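Side-chain contacts in C2 domain protein (Ramazzottius varieornatus, PDB 7DF2), which is of unknown cellular role but binds calcium ions at one end of its C2 domain: residues A[102-105]-A[106-110]; A[141-144]-A[145-148]; A[156-160]-A[161-165]. All blocks are in the same frame, centred on the assembly; numbering follows the deposited sequence.

Contact 1 (A[102-105]-A[106-110]); sequences NNTP and DVVEI. With CA (calcium ion), chain E; GLC (alpha-D-glucopyranose), chain B.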
ATOM      1  N   ASN A 102       9.120  -6.587 -16.323  1.00 23.27           N
ATOM      2  CA  ASN A 102       8.571  -7.072 -17.582  1.00 19.95           C
ATOM      3  C   ASN A 102       8.399  -8.583 -17.562  1.00 23.52           C
ATOM      4  O   ASN A 102       9.280  -9.319 -17.094  1.00 23.19           O
ATOM      5  CB  ASN A 102       9.474  -6.661 -18.757  1.00 27.92           C
ATOM      6  CG  ASN A 102       9.475  -5.168 -18.982  1.00 32.65           C
ATOM      7  OD1 ASN A 102       8.455  -4.584 -19.362  1.00 39.21           O
ATOM      8  ND2 ASN A 102      10.614  -4.532 -18.737  1.00 42.53           N
ATOM      9  N   ASN A 103       7.248  -9.024 -18.074  1.00 19.04           N
ATOM     10  CA  ASN A 103       6.894 -10.432 -18.263  1.00 20.39           C
ATOM     11  C   ASN A 103       7.196 -11.261 -17.016  1.00 28.18           C
ATOM     12  O   ASN A 103       7.955 -12.229 -17.038  1.00 28.14           O
ATOM     13  CB  ASN A 103       7.579 -10.987 -19.510  1.00 22.47           C
ATOM     14  CG  ASN A 103       7.101 -10.283 -20.768  1.00 26.41           C
ATOM     15  OD1 ASN A 103       5.898 -10.136 -20.968  1.00 24.45           O
ATOM     16  ND2 ASN A 103       8.034  -9.807 -21.593  1.00 28.33           N
ATOM     17  N   THR A 104       6.551 -10.877 -15.922  1.00 22.53           N
ATOM     18  CA  THR A 104       6.781 -11.532 -14.641  1.00 25.53           C
ATOM     19  C   THR A 104       5.807 -12.687 -14.451  1.00 25.42           C
ATOM     20  O   THR A 104       4.770 -12.755 -15.115  1.00 22.26           O
ATOM     21  CB  THR A 104       6.611 -10.526 -13.501  1.00 25.74           C
ATOM     22  OG1 THR A 104       5.289  -9.979 -13.542  1.00 24.67           O
ATOM     23  CG2 THR A 104       7.623  -9.387 -13.614  1.00 21.97           C
ATOM     24  N   PRO A 105       6.106 -13.616 -13.541  1.00 24.80           N
ATOM     25  CA  PRO A 105       5.111 -14.627 -13.165  1.00 22.84           C
ATOM     26  C   PRO A 105       3.864 -13.960 -12.606  1.00 23.28           C
ATOM     27  O   PRO A 105       3.890 -12.806 -12.172  1.00 23.67           O
ATOM     28  CB  PRO A 105       5.825 -15.454 -12.085  1.00 26.49           C
ATOM     29  CG  PRO A 105       7.269 -15.201 -12.309  1.00 33.27           C
ATOM     30  CD  PRO A 105       7.380 -13.796 -12.818  1.00 25.38           C
ATOM     31  N   ASP A 106       2.756 -14.701 -12.633  1.00 22.43           N
ATOM     32  CA  ASP A 106       1.494 -14.149 -12.150  1.00 21.24           C
ATOM     33  C   ASP A 106       1.583 -13.740 -10.684  1.00 23.19           C
ATOM     34  O   ASP A 106       0.964 -12.750 -10.274  1.00 23.27           O
ATOM     35  CB  ASP A 106       0.370 -15.159 -12.333  1.00 21.78           C
ATOM     36  CG  ASP A 106      -0.004 -15.360 -13.786  1.00 28.06           C
ATOM     37  OD1 ASP A 106       0.527 -14.635 -14.658  1.00 27.95           O
ATOM     38  OD2 ASP A 106      -0.840 -16.248 -14.045  1.00 30.62           O
ATOM     39  N   VAL A 107       2.330 -14.491  -9.878  1.00 21.80           N
ATOM     40  CA  VAL A 107       2.603 -14.117  -8.492  1.00 20.27           C
ATOM     41  C   VAL A 107       3.966 -13.444  -8.462  1.00 21.41           C
ATOM     42  O   VAL A 107       4.990 -14.077  -8.748  1.00 21.96           O
ATOM     43  CB  VAL A 107       2.562 -15.321  -7.546  1.00 23.50           C
ATOM     44  CG1 VAL A 107       2.956 -14.882  -6.125  1.00 24.02           C
ATOM     45  CG2 VAL A 107       1.175 -15.935  -7.538  1.00 22.33           C
ATOM     46  N   VAL A 108       3.970 -12.156  -8.133  1.00 18.87           N
ATOM     47  CA  VAL A 108       5.179 -11.344  -8.117  1.00 19.03           C
ATOM     48  C   VAL A 108       5.656 -11.257  -6.674  1.00 18.38           C
ATOM     49  O   VAL A 108       4.969 -10.677  -5.829  1.00 18.46           O
ATOM     50  CB  VAL A 108       4.924  -9.939  -8.689  1.00 17.95           C
ATOM     51  CG1 VAL A 108       6.220  -9.138  -8.719  1.00 20.66           C
ATOM     52  CG2 VAL A 108       4.281 -10.002 -10.079  1.00 23.26           C
ATOM     53  N   GLU A 109       6.829 -11.817  -6.393  1.00 21.77           N
ATOM     54  CA  GLU A 109       7.431 -11.692  -5.069  1.00 18.64           C
ATOM     55  C   GLU A 109       8.125 -10.345  -4.962  1.00 19.38           C
ATOM     56  O   GLU A 109       8.938  -9.998  -5.819  1.00 23.08           O
ATOM     57  CB  GLU A 109       8.420 -12.825  -4.832  1.00 23.73           C
ATOM     58  CG  GLU A 109       7.762 -14.197  -4.923  1.00 25.00           C
ATOM     59  CD  GLU A 109       6.901 -14.499  -3.712  1.00 31.42           C
ATOM     60  OE1 GLU A 109       7.115 -13.876  -2.647  1.00 30.25           O
ATOM     61  OE2 GLU A 109       6.010 -15.365  -3.816  1.00 29.53           O
ATOM     62  N   ILE A 110       7.805  -9.591  -3.907  1.00 16.90           N
ATOM     63  CA  ILE A 110       8.176  -8.178  -3.853  1.00 16.69           C
ATOM     64  C   ILE A 110       9.051  -7.883  -2.642  1.00 18.91           C
ATOM     65  O   ILE A 110      10.198  -7.456  -2.799  1.00 22.43           O
ATOM     66  CB  ILE A 110       6.914  -7.290  -3.853  1.00 17.34           C
ATOM     67  CG1 ILE A 110       6.128  -7.487  -5.161  1.00 15.80           C
ATOM     68  CG2 ILE A 110       7.266  -5.815  -3.707  1.00 17.08           C
ATOM     69  CD1 ILE A 110       4.768  -6.888  -5.121  1.00 19.93           C
TER
HETATM   70 CA    CA E 303       4.177  -8.583 -21.378  1.00 21.22          CA
HETATM   71  C1  GLC B   1       8.198 -17.750   1.026  1.00 65.14           C
HETATM   72  C2  GLC B   1       7.351 -18.053  -0.218  1.00 57.29           C
HETATM   73  C3  GLC B   1       6.729 -16.789  -0.822  1.00 57.78           C
HETATM   74  C4  GLC B   1       6.142 -15.882   0.263  1.00 55.17           C
HETATM   75  C5  GLC B   1       7.084 -15.787   1.463  1.00 56.30           C
HETATM   76  C6  GLC B   1       6.497 -14.924   2.573  1.00 47.27           C
HETATM   77  O2  GLC B   1       8.096 -18.747  -1.199  1.00 59.81           O
HETATM   78  O3  GLC B   1       5.711 -17.144  -1.741  1.00 40.93           O
HETATM   79  O4  GLC B   1       5.866 -14.585  -0.242  1.00 31.10           O
HETATM   80  O5  GLC B   1       7.366 -17.090   1.943  1.00 63.74           O
HETATM   81  O6  GLC B   1       7.525 -14.097   3.070  1.00 53.99           O
HETATM   82  O   HOH W   1       2.016 -12.337 -15.358  1.00 27.43           O
HETATM   83  O   HOH W   2       5.709  -7.482 -22.942  1.00 28.63           O
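The backbone runs extended through Thr-104 and Pro-105, turns a corner at Asp-106 (phi -60°, psi -36°) and straightens at Val-107 into strand 107-119. This is the way out of a calcium-binding loop of the C2 domain, on the path from strand 96-100 to an outermost strand of the four-stranded sheet. The corner brings Val-108 back beside the residues that precede it. Its CG2 methyl sits beside the backbone N of Val-108 and does the touching. It lies 3.5 Å from Pro-105 O and 3.6 Å from Thr-104 OG1. The Thr-104 and Val-108 side chains cross obliquely here. The hydroxyl of Thr-104 also makes a weak hydrogen bond with the carbonyl of Cys-68, and the Thr-104 backbone is bonded to the same residue. This ties the loop to Cys-68, which lies between the calcium-binding residues Lys-67 and Asp-69. Pro-105 lies on the surface, and its ring carbon CB comes within 3.7 Å of Val-107 O. A water spans the outside of the bend. It donates to Thr-104 O and to Asp-106 OD1, each at 2.8 Å. Two sites flank the corner. On the loop side, Asn-103 belongs to a calcium site with Asp-63, Asp-66, Lys-67 and Asp-69. On the strand side, Glu-109 touches Arg-49 and binds the glucose ring of a glycan. The Glu-109 chain bends at its second torsion (chi2 -74°), and the carboxylate meets the sugar with both oxygens. Each oxygen takes one hydroxyl, so the two bonds together limit rotation of the group. Glu-109 OE1 accepts from glucose O4 at 2.8 Å, and Glu-109 OE2 accepts from glucose O3 at 2.7 Å.

Contact 2 (A[141-144]-A[145-148]); sequences DKID and NYKC. With CA (calcium ion), chain C.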
ATOM      1  N   ASP A 141      -2.243  -0.329 -18.402  1.00 18.70           N
ATOM      2  CA  ASP A 141      -3.297  -1.340 -18.486  1.00 19.08           C
ATOM      3  C   ASP A 141      -3.561  -1.736 -17.035  1.00 19.62           C
ATOM      4  O   ASP A 141      -2.761  -2.464 -16.446  1.00 21.68           O
ATOM      5  CB  ASP A 141      -2.807  -2.513 -19.345  1.00 23.61           C
ATOM      6  CG  ASP A 141      -3.821  -3.624 -19.518  1.00 23.61           C
ATOM      7  OD1 ASP A 141      -4.786  -3.742 -18.734  1.00 24.24           O
ATOM      8  OD2 ASP A 141      -3.611  -4.425 -20.455  1.00 21.64           O
ATOM      9  N   LYS A 142      -4.650  -1.235 -16.445  1.00 18.85           N
ATOM     10  CA  LYS A 142      -4.822  -1.361 -14.998  1.00 15.85           C
ATOM     11  C   LYS A 142      -4.995  -2.816 -14.567  1.00 18.93           C
ATOM     12  O   LYS A 142      -5.810  -3.563 -15.133  1.00 19.16           O
ATOM     13  CB  LYS A 142      -6.016  -0.525 -14.529  1.00 18.05           C
ATOM     14  CG  LYS A 142      -6.339  -0.670 -13.038  1.00 20.97           C
ATOM     15  CD  LYS A 142      -7.696  -0.027 -12.714  1.00 23.91           C
ATOM     16  CE  LYS A 142      -7.961  -0.025 -11.221  1.00 27.77           C
ATOM     17  NZ  LYS A 142      -9.262   0.646 -10.923  1.00 30.93           N
ATOM     18  N   ILE A 143      -4.194  -3.228 -13.581  1.00 16.97           N
ATOM     19  CA  ILE A 143      -4.394  -4.516 -12.932  1.00 14.62           C
ATOM     20  C   ILE A 143      -5.392  -4.297 -11.807  1.00 19.52           C
ATOM     21  O   ILE A 143      -6.517  -4.803 -11.873  1.00 20.69           O
ATOM     22  CB  ILE A 143      -3.067  -5.133 -12.457  1.00 18.71           C
ATOM     23  CG1 ILE A 143      -2.237  -5.485 -13.688  1.00 19.43           C
ATOM     24  CG2 ILE A 143      -3.316  -6.400 -11.650  1.00 20.25           C
ATOM     25  CD1 ILE A 143      -0.803  -5.722 -13.398  1.00 19.67           C
ATOM     26  N   ASP A 144      -5.022  -3.520 -10.789  1.00 17.49           N
ATOM     27  CA  ASP A 144      -6.006  -3.151  -9.776  1.00 18.27           C
ATOM     28  C   ASP A 144      -5.428  -2.103  -8.841  1.00 16.91           C
ATOM     29  O   ASP A 144      -4.219  -1.841  -8.821  1.00 19.61           O
ATOM     30  CB  ASP A 144      -6.494  -4.354  -8.960  1.00 18.28           C
ATOM     31  CG  ASP A 144      -8.017  -4.361  -8.800  1.00 19.88           C
ATOM     32  OD1 ASP A 144      -8.582  -3.255  -8.685  1.00 22.06           O
ATOM     33  OD2 ASP A 144      -8.644  -5.451  -8.807  1.00 21.80           O
ATOM     34  N   ASN A 145      -6.338  -1.494  -8.077  1.00 19.11           N
ATOM     35  CA  ASN A 145      -6.021  -0.737  -6.872  1.00 19.03           C
ATOM     36  C   ASN A 145      -6.378  -1.598  -5.663  1.00 20.38           C
ATOM     37  O   ASN A 145      -7.370  -2.335  -5.680  1.00 21.42           O
ATOM     38  CB  ASN A 145      -6.797   0.584  -6.813  1.00 20.96           C
ATOM     39  CG  ASN A 145      -6.436   1.546  -7.937  1.00 21.81           C
ATOM     40  OD1 ASN A 145      -5.302   1.582  -8.404  1.00 22.88           O
ATOM     41  ND2 ASN A 145      -7.406   2.350  -8.359  1.00 23.17           N
ATOM     42  N   TYR A 146      -5.575  -1.498  -4.607  1.00 19.49           N
ATOM     43  CA  TYR A 146      -5.757  -2.300  -3.402  1.00 18.29           C
ATOM     44  C   TYR A 146      -5.684  -1.368  -2.204  1.00 23.35           C
ATOM     45  O   TYR A 146      -4.767  -0.551  -2.125  1.00 19.07           O
ATOM     46  CB  TYR A 146      -4.667  -3.389  -3.291  1.00 15.93           C
ATOM     47  CG  TYR A 146      -4.474  -4.211  -4.540  1.00 19.37           C
ATOM     48  CD1 TYR A 146      -3.695  -3.737  -5.599  1.00 18.05           C
ATOM     49  CD2 TYR A 146      -5.044  -5.473  -4.659  1.00 18.81           C
ATOM     50  CE1 TYR A 146      -3.519  -4.484  -6.746  1.00 18.79           C
ATOM     51  CE2 TYR A 146      -4.873  -6.237  -5.811  1.00 19.66           C
ATOM     52  CZ  TYR A 146      -4.115  -5.739  -6.851  1.00 19.47           C
ATOM     53  OH  TYR A 146      -3.947  -6.493  -7.999  1.00 18.06           O
ATOM     54  N   LYS A 147      -6.646  -1.470  -1.287  1.00 22.30           N
ATOM     55  CA  LYS A 147      -6.641  -0.641  -0.084  1.00 23.26           C
ATOM     56  C   LYS A 147      -6.985  -1.493   1.124  1.00 29.23           C
ATOM     57  O   LYS A 147      -7.983  -2.221   1.117  1.00 26.71           O
ATOM     58  CB  LYS A 147      -7.628   0.529  -0.198  1.00 22.90           C
ATOM     59  CG  LYS A 147      -7.671   1.432   1.034  1.00 23.09           C
ATOM     60  CD  LYS A 147      -8.489   2.693   0.772  1.00 26.30           C
ATOM     61  CE  LYS A 147      -9.986   2.417   0.894  1.00 34.03           C
ATOM     62  NZ  LYS A 147     -10.795   3.636   0.599  1.00 27.76           N
ATOM     63  N   CYS A 148      -6.159  -1.366   2.157  0.56 23.15           N
ATOM     64  CA  CYS A 148      -6.244  -2.110   3.404  0.56 22.19           C
ATOM     65  C   CYS A 148      -6.096  -1.102   4.534  0.56 24.18           C
ATOM     66  O   CYS A 148      -5.201  -0.252   4.482  0.56 23.66           O
ATOM     67  CB  CYS A 148      -5.129  -3.155   3.458  0.56 24.25           C
ATOM     68  SG  CYS A 148      -5.045  -4.150   4.912  0.56 39.64           S
TER
HETATM   69 CA    CA C 301      -1.624  -5.176 -21.716  1.00 19.47          CA
HETATM   70  O   HOH W   3      -2.780  -5.382 -23.806  1.00 22.89           O
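Tyr-146 reaches back along its own strand to Asp-144 and Ile-143. From CB the side chain turns beside the backbone N (chi1 -50°), which sends the ring toward the start of the strand. CD1 passes Asp-144 O, and CE1 comes closer, 3.4 Å from Asp-144 O. At the far end of the ring, CZ lies 3.5 Å from Asp-144 CB. The hydroxyl OH is 3.7 Å from Ile-143 CG2 and is hydrogen-bonded to Ser-180 OG. The buried carboxylate of Asp-144 is well supplied with N-H donors. Its OD1 accepts from Asn-145 N at 2.9 Å by the anti lone pair, in a bent bond (132°), and also from Asp-176 N. OD2 accepts from Arg-177 N. Beyond this, the extended Lys-142 crosses Asn-145 at about a right angle, with CE 3.8 Å from Asn-145 ND2. Glu-175 OE2 binds both Lys-142 NZ and Asn-145 ND2, and Asp-176 adds a second salt bridge to the lysine. Asp-141 OD2 holds a calcium ion at 2.5 Å near the start of the strand. Ile-143 and Asp-144 both face Ala-132, forming a classic beta bulge in the hairpin of strands 121-136 and 139-150.

Contact 3 (A[156-160]-A[161-165]); sequences PPAEN and EKVAQ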
ATOM      1  N   PRO A 156      -2.688  -1.370  18.897  1.00 35.70           N
ATOM      2  CA  PRO A 156      -2.252   0.027  18.792  1.00 28.95           C
ATOM      3  C   PRO A 156      -0.749   0.102  18.589  1.00 28.37           C
ATOM      4  O   PRO A 156      -0.052  -0.917  18.717  1.00 30.39           O
ATOM      5  CB  PRO A 156      -2.661   0.623  20.148  1.00 37.59           C
ATOM      6  CG  PRO A 156      -2.574  -0.534  21.077  1.00 31.97           C
ATOM      7  CD  PRO A 156      -3.031  -1.733  20.284  1.00 37.19           C
ATOM      8  N   PRO A 157      -0.215   1.280  18.264  1.00 29.37           N
ATOM      9  CA  PRO A 157       1.235   1.408  18.070  1.00 24.90           C
ATOM     10  C   PRO A 157       2.015   0.877  19.262  1.00 37.29           C
ATOM     11  O   PRO A 157       1.653   1.109  20.417  1.00 31.35           O
ATOM     12  CB  PRO A 157       1.438   2.916  17.907  1.00 31.11           C
ATOM     13  CG  PRO A 157       0.158   3.403  17.359  1.00 30.05           C
ATOM     14  CD  PRO A 157      -0.929   2.525  17.919  1.00 28.06           C
ATOM     15  N   ALA A 158       3.093   0.155  18.970  1.00 30.85           N
ATOM     16  CA  ALA A 158       3.946  -0.383  20.017  1.00 35.72           C
ATOM     17  C   ALA A 158       4.756   0.732  20.686  1.00 30.98           C
ATOM     18  O   ALA A 158       4.810   1.874  20.217  1.00 31.49           O
ATOM     19  CB  ALA A 158       4.872  -1.452  19.445  1.00 30.95           C
ATOM     20  N   GLU A 159       5.409   0.376  21.799  1.00 38.24           N
ATOM     21  CA  GLU A 159       6.121   1.372  22.601  1.00 41.58           C
ATOM     22  C   GLU A 159       7.282   1.997  21.839  1.00 34.42           C
ATOM     23  O   GLU A 159       7.576   3.187  22.009  1.00 33.07           O
ATOM     24  CB  GLU A 159       6.636   0.746  23.900  1.00 46.11           C
ATOM     25  CG  GLU A 159       5.864   1.155  25.139  1.00 64.84           C
ATOM     26  CD  GLU A 159       4.444   0.635  25.125  1.00 78.96           C
ATOM     27  OE1 GLU A 159       4.261  -0.582  24.896  1.00 79.97           O
ATOM     28  OE2 GLU A 159       3.515   1.443  25.333  1.00 82.73           O
ATOM     29  N   ASN A 160       7.977   1.210  21.024  1.00 30.85           N
ATOM     30  CA  ASN A 160       9.130   1.715  20.294  1.00 25.11           C
ATOM     31  C   ASN A 160       9.454   0.740  19.170  1.00 24.33           C
ATOM     32  O   ASN A 160       8.862  -0.341  19.068  1.00 29.67           O
ATOM     33  CB  ASN A 160      10.340   1.912  21.223  1.00 28.90           C
ATOM     34  CG  ASN A 160      10.770   0.628  21.913  1.00 38.23           C
ATOM     35  OD1 ASN A 160      11.157  -0.346  21.264  1.00 36.61           O
ATOM     36  ND2 ASN A 160      10.717   0.625  23.241  1.00 45.36           N
ATOM     37  N   GLU A 161      10.434   1.129  18.346  1.00 28.26           N
ATOM     38  CA  GLU A 161      10.812   0.334  17.176  1.00 27.38           C
ATOM     39  C   GLU A 161      11.270  -1.063  17.564  1.00 31.55           C
ATOM     40  O   GLU A 161      10.987  -2.037  16.858  1.00 29.83           O
ATOM     41  CB  GLU A 161      11.922   1.039  16.391  1.00 30.13           C
ATOM     42  CG  GLU A 161      12.235   0.412  15.023  1.00 29.12           C
ATOM     43  CD  GLU A 161      13.198  -0.786  15.088  1.00 42.35           C
ATOM     44  OE1 GLU A 161      13.114  -1.662  14.199  1.00 31.66           O
ATOM     45  OE2 GLU A 161      14.038  -0.864  16.014  1.00 32.28           O
ATOM     46  N   LYS A 162      11.993  -1.186  18.673  1.00 31.55           N
ATOM     47  CA  LYS A 162      12.638  -2.462  18.952  1.00 33.27           C
ATOM     48  C   LYS A 162      11.637  -3.522  19.379  1.00 31.42           C
ATOM     49  O   LYS A 162      11.877  -4.715  19.167  1.00 31.77           O
ATOM     50  CB  LYS A 162      13.726  -2.277  20.009  1.00 31.87           C
ATOM     51  CG  LYS A 162      14.980  -1.625  19.444  1.00 32.02           C
ATOM     52  CD  LYS A 162      16.258  -2.271  19.972  1.00 55.53           C
ATOM     53  CE  LYS A 162      17.225  -2.615  18.833  1.00 60.06           C
ATOM     54  NZ  LYS A 162      18.307  -3.564  19.248  1.00 58.39           N
ATOM     55  N   VAL A 163      10.507  -3.120  19.961  1.00 27.06           N
ATOM     56  CA  VAL A 163       9.499  -4.067  20.416  1.00 29.88           C
ATOM     57  C   VAL A 163       8.318  -4.187  19.457  1.00 33.63           C
ATOM     58  O   VAL A 163       7.428  -5.020  19.687  1.00 35.32           O
ATOM     59  CB  VAL A 163       9.001  -3.693  21.829  1.00 36.07           C
ATOM     60  CG1 VAL A 163      10.156  -3.736  22.824  1.00 35.29           C
ATOM     61  CG2 VAL A 163       8.348  -2.317  21.823  1.00 36.56           C
ATOM     62  N   ALA A 164       8.283  -3.390  18.389  1.00 28.01           N
ATOM     63  CA  ALA A 164       7.141  -3.401  17.483  1.00 28.03           C
ATOM     64  C   ALA A 164       7.122  -4.679  16.654  1.00 28.91           C
ATOM     65  O   ALA A 164       8.133  -5.047  16.049  1.00 31.35           O
ATOM     66  CB  ALA A 164       7.187  -2.182  16.564  1.00 24.16           C
ATOM     67  N   GLN A 165       5.964  -5.341  16.604  1.00 26.59           N
ATOM     68  CA  GLN A 165       5.813  -6.618  15.920  1.00 27.82           C
ATOM     69  C   GLN A 165       5.102  -6.421  14.587  1.00 25.47           C
ATOM     70  O   GLN A 165       4.143  -5.656  14.500  1.00 27.36           O
ATOM     71  CB  GLN A 165       5.013  -7.607  16.772  1.00 31.34           C
ATOM     72  CG  GLN A 165       5.685  -8.024  18.078  1.00 39.08           C
ATOM     73  CD  GLN A 165       7.081  -8.561  17.864  1.00 44.51           C
ATOM     74  OE1 GLN A 165       7.271  -9.571  17.187  1.00 55.58           O
ATOM     75  NE2 GLN A 165       8.074  -7.885  18.441  1.00 37.33           N
TER
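Asn-160 turns its side-chain oxygen toward the backbone N-H groups of Lys-162 and Val-163. OD1 accepts from Val-163 N at 3.1 Å (141° at the hydrogen), with the donor tilted from the carbonyl plane. A weak bond reaches it from Lys-162 N at 2.8 Å and closes an Asx turn. The first torsion sets this up, because CG stands between the backbone N and the carbonyl carbon (chi1 59°). The same Val-163 N-H is shared with Asn-160 O, in a weak bond at 3.4 Å. The Val-163 side chain crosses that of Asn-160 at about a right angle, and its CG2 methyl lies 3.5 Å from Asn-160 OD1. On the inner side of the bend, Ala-158 CB meets Ala-164 CB at 3.8 Å, and Val-163 CG2 stands a little further off. After the turn, Gln-165 folds back so that NE2 donates almost straight (166°) to Val-163 O at 3.2 Å, from above the carbonyl plane. The outer shell is strand 181-190. Its Arg-187 forms a salt bridge with Glu-161 and a hydrogen bond with Ala-164 O. Ala-158 is bonded through its backbone to Trp-188 and Asn-190, and Ala-164 packs on Tyr-189. One amide oxygen accepts from two successive N-H groups, one weakly, so side-chain to backbone bonding contributes to the bend's shape, together with the bonds to strand 181-190 and a small apolar contact between Ala-158 and Ala-164.

Overall arrangement
The contacts follow one another along the chain and do not touch. Contact 1 lies at the calcium-binding end; contact 2 starts there, at Asp-141, and runs inward along its strand. Their centres are about 15 Å apart and their nearest atoms about 7 Å apart. Contact 1 leads into strand 107-119 of the four-stranded sheet. Contact 2 lies on strand 139-150 of the other sheet. Each supplies one ligand residue to a different calcium site, and Asp-63 takes part in both sites. Contact 3 is in the loop between strands 139-150 and 170-173, with its centre about 32 Å from that of contact 1 and about 29 Å from that of contact 2. The C2 domain thus keeps its metal sites far from this bend.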